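Conserved domain protein (Bacillus anthracis, PDB 3FBQ) is of unknown function but probably belongs to the Ig-like E-set proteins, with two linked beta-rich regions. Local coordinates at residues R189-S194 / A276-I281. Sequence-based numbering, arbitrary orientation.
Sequences RKEWDS and AKKKDI
In the loop that leads into strand 281-289, the backbone of Lys277 to Lys279 passes the benzo end of the Trp192 indole, which comes from the C-terminal end region of helix 186-191. The ring's benzo end does most of the touching. CG lies anti to the carbonyl carbon of Trp192 (chi1 -55°), and the end of the side chain comes nearer the loop than the direction of its CB suggests. Trp192 CZ3 lies 3.4 Å from Lys278 C, and Lys279 CA sits at the ring edge, in the ring plane, 3.6 Å from the same CZ3. The carbonyl oxygen of Lys277 also comes to this edge, near CH2.

The side chain of Lys278 starts out pointing away from segment 189-194, then folds back through bends at chi2, chi3 and chi4. Its NZ gives a weak hydrogen bond to Glu191 O, 3.2 Å long, and hangs above the six-membered ring, 5.1 Å from its centroid and 6° off the normal. At that range any cation-pi attraction is weak at most. Both pieces connect strands of one antiparallel sheet in the DUF5643 region: helix 186-191 leads from strand 175-184 to 196-203, and 276-281 runs into 281-289, the outermost strand of that sheet within the chain. The Asp280 carboxylate plane is turned 33° from the indole, with CG 4.0 Å from Trp192 CH2, but its exact placement is doubtful, because OD1 sits too near the ring in this 2.71 Å model. Glu191 OE1 stays 5.3 Å from Lys277 NZ, so their opposite charges could attract only at a distance. Leu248 packs against the buried indole, and Tyr222 OH hydrogen-bonds with Trp192 O.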
loop_
_atom_site.group_PDB
_atom_site.type_symbol
_atom_site.label_atom_id
_atom_site.label_comp_id
_atom_site.label_asym_id
_atom_site.label_seq_id
_atom_site.Cartn_x
_atom_site.Cartn_y
_atom_site.Cartn_z
ATOM N N ARG A 189 11.685 10.020 -32.884
ATOM C CA ARG A 189 11.946 10.054 -31.423
ATOM C C ARG A 189 12.471 11.421 -31.023
ATOM O O ARG A 189 12.230 11.902 -29.899
ATOM C CB ARG A 189 12.987 9.018 -30.979
ATOM C CG ARG A 189 12.712 7.618 -31.409
ATOM C CD ARG A 189 13.505 6.665 -30.592
ATOM N NE ARG A 189 12.880 5.367 -30.678
ATOM C CZ ARG A 189 13.015 4.383 -29.799
ATOM N NH1 ARG A 189 13.777 4.524 -28.716
ATOM N NH2 ARG A 189 12.356 3.244 -30.006
ATOM N N LYS A 190 13.173 12.038 -31.975
ATOM C CA LYS A 190 13.931 13.223 -31.696
ATOM C C LYS A 190 13.051 14.439 -31.569
ATOM O O LYS A 190 13.326 15.316 -30.745
ATOM C CB LYS A 190 15.037 13.411 -32.722
ATOM C CG LYS A 190 16.207 12.460 -32.473
ATOM C CD LYS A 190 17.559 13.055 -32.926
ATOM C CE LYS A 190 17.686 13.198 -34.442
ATOM N NZ LYS A 190 17.946 11.889 -35.094
ATOM N N GLU A 191 11.971 14.497 -32.341
ATOM C CA GLU A 191 11.105 15.669 -32.204
ATOM C C GLU A 191 9.902 15.486 -31.272
ATOM O O GLU A 191 9.028 16.357 -31.206
ATOM C CB GLU A 191 10.709 16.284 -33.558
ATOM C CG GLU A 191 9.862 15.413 -34.464
ATOM C CD GLU A 191 9.095 16.224 -35.546
ATOM O OE1 GLU A 191 8.164 16.997 -35.192
ATOM O OE2 GLU A 191 9.413 16.074 -36.750
ATOM N N TRP A 192 9.866 14.362 -30.564
ATOM C CA TRP A 192 8.668 13.949 -29.842
ATOM C C TRP A 192 9.013 12.999 -28.701
ATOM O O TRP A 192 9.899 12.154 -28.829
ATOM C CB TRP A 192 7.671 13.285 -30.795
ATOM C CG TRP A 192 7.302 14.140 -31.968
ATOM C CD1 TRP A 192 7.861 14.110 -33.212
ATOM C CD2 TRP A 192 6.291 15.155 -32.007
ATOM N NE1 TRP A 192 7.261 15.043 -34.024
ATOM C CE2 TRP A 192 6.294 15.697 -33.308
ATOM C CE3 TRP A 192 5.383 15.657 -31.070
ATOM C CZ2 TRP A 192 5.425 16.716 -33.694
ATOM C CZ3 TRP A 192 4.522 16.668 -31.455
ATOM C CH2 TRP A 192 4.549 17.187 -32.755
ATOM N N ASP A 193 8.306 13.142 -27.585
ATOM C CA ASP A 193 8.691 12.478 -26.344
ATOM C C ASP A 193 7.517 11.712 -25.741
ATOM O O ASP A 193 7.653 11.066 -24.703
ATOM C CB ASP A 193 9.228 13.496 -25.336
ATOM C CG ASP A 193 10.591 14.033 -25.721
ATOM O OD1 ASP A 193 11.410 13.256 -26.256
ATOM O OD2 ASP A 193 10.846 15.235 -25.490
ATOM N N SER A 194 6.366 11.790 -26.400
ATOM C CA SER A 194 5.184 11.054 -25.967
ATOM C C SER A 194 4.336 10.622 -27.159
ATOM O O SER A 194 3.289 11.210 -27.432
ATOM C CB SER A 194 4.349 11.901 -25.005
ATOM O OG SER A 194 2.963 11.664 -25.188
ATOM N N ALA A 276 1.834 25.299 -32.617
ATOM C CA ALA A 276 0.983 24.253 -33.171
ATOM C C ALA A 276 1.790 22.998 -33.492
ATOM O O ALA A 276 1.268 21.884 -33.441
ATOM C CB ALA A 276 0.266 24.757 -34.415
ATOM N N LYS A 277 3.064 23.187 -33.820
ATOM C CA LYS A 277 3.959 22.069 -34.089
ATOM C C LYS A 277 3.815 20.981 -33.030
ATOM O O LYS A 277 3.445 19.847 -33.336
ATOM C CB LYS A 277 5.411 22.548 -34.156
ATOM C CG LYS A 277 6.207 21.956 -35.307
ATOM C CD LYS A 277 5.291 21.465 -36.416
ATOM C CE LYS A 277 5.012 19.977 -36.283
ATOM N NZ LYS A 277 3.992 19.512 -37.263
ATOM N N LYS A 278 4.111 21.333 -31.782
ATOM C CA LYS A 278 4.924 20.485 -30.919
ATOM C C LYS A 278 4.053 19.649 -29.987
ATOM O O LYS A 278 4.537 19.094 -29.001
ATOM C CB LYS A 278 5.903 21.333 -30.104
ATOM C CG LYS A 278 7.258 21.523 -30.765
ATOM C CD LYS A 278 7.388 20.667 -32.014
ATOM C CE LYS A 278 8.466 19.608 -31.849
ATOM N NZ LYS A 278 8.862 19.438 -30.424
ATOM N N LYS A 279 2.766 19.564 -30.307
ATOM C CA LYS A 279 1.928 18.471 -29.827
ATOM C C LYS A 279 0.745 18.232 -30.760
ATOM O O LYS A 279 -0.269 18.924 -30.680
ATOM C CB LYS A 279 1.431 18.758 -28.410
ATOM C CG LYS A 279 2.247 19.803 -27.666
ATOM C CD LYS A 279 1.830 19.892 -26.206
ATOM C CE LYS A 279 0.983 21.127 -25.949
ATOM N NZ LYS A 279 1.813 22.294 -25.542
ATOM N N ASP A 280 0.884 17.250 -31.645
ATOM C CA ASP A 280 -0.237 16.842 -32.548
ATOM C C ASP A 280 -0.832 15.390 -32.576
ATOM O O ASP A 280 -0.406 14.505 -31.840
ATOM C CB ASP A 280 -0.101 17.449 -33.990
ATOM C CG ASP A 280 1.150 16.961 -34.773
ATOM O OD1 ASP A 280 2.211 16.668 -34.166
ATOM O OD2 ASP A 280 1.063 16.913 -36.024
ATOM N N ILE A 281 -1.848 15.205 -33.413
ATOM C CA ILE A 281 -2.548 13.954 -33.609
ATOM C C ILE A 281 -2.525 13.610 -35.132
ATOM O O ILE A 281 -2.826 14.471 -35.948
ATOM C CB ILE A 281 -4.001 14.059 -33.002
ATOM C CG1 ILE A 281 -3.920 14.518 -31.521
ATOM C CG2 ILE A 281 -4.831 12.737 -33.233
ATOM C CD1 ILE A 281 -5.029 13.991 -30.541
#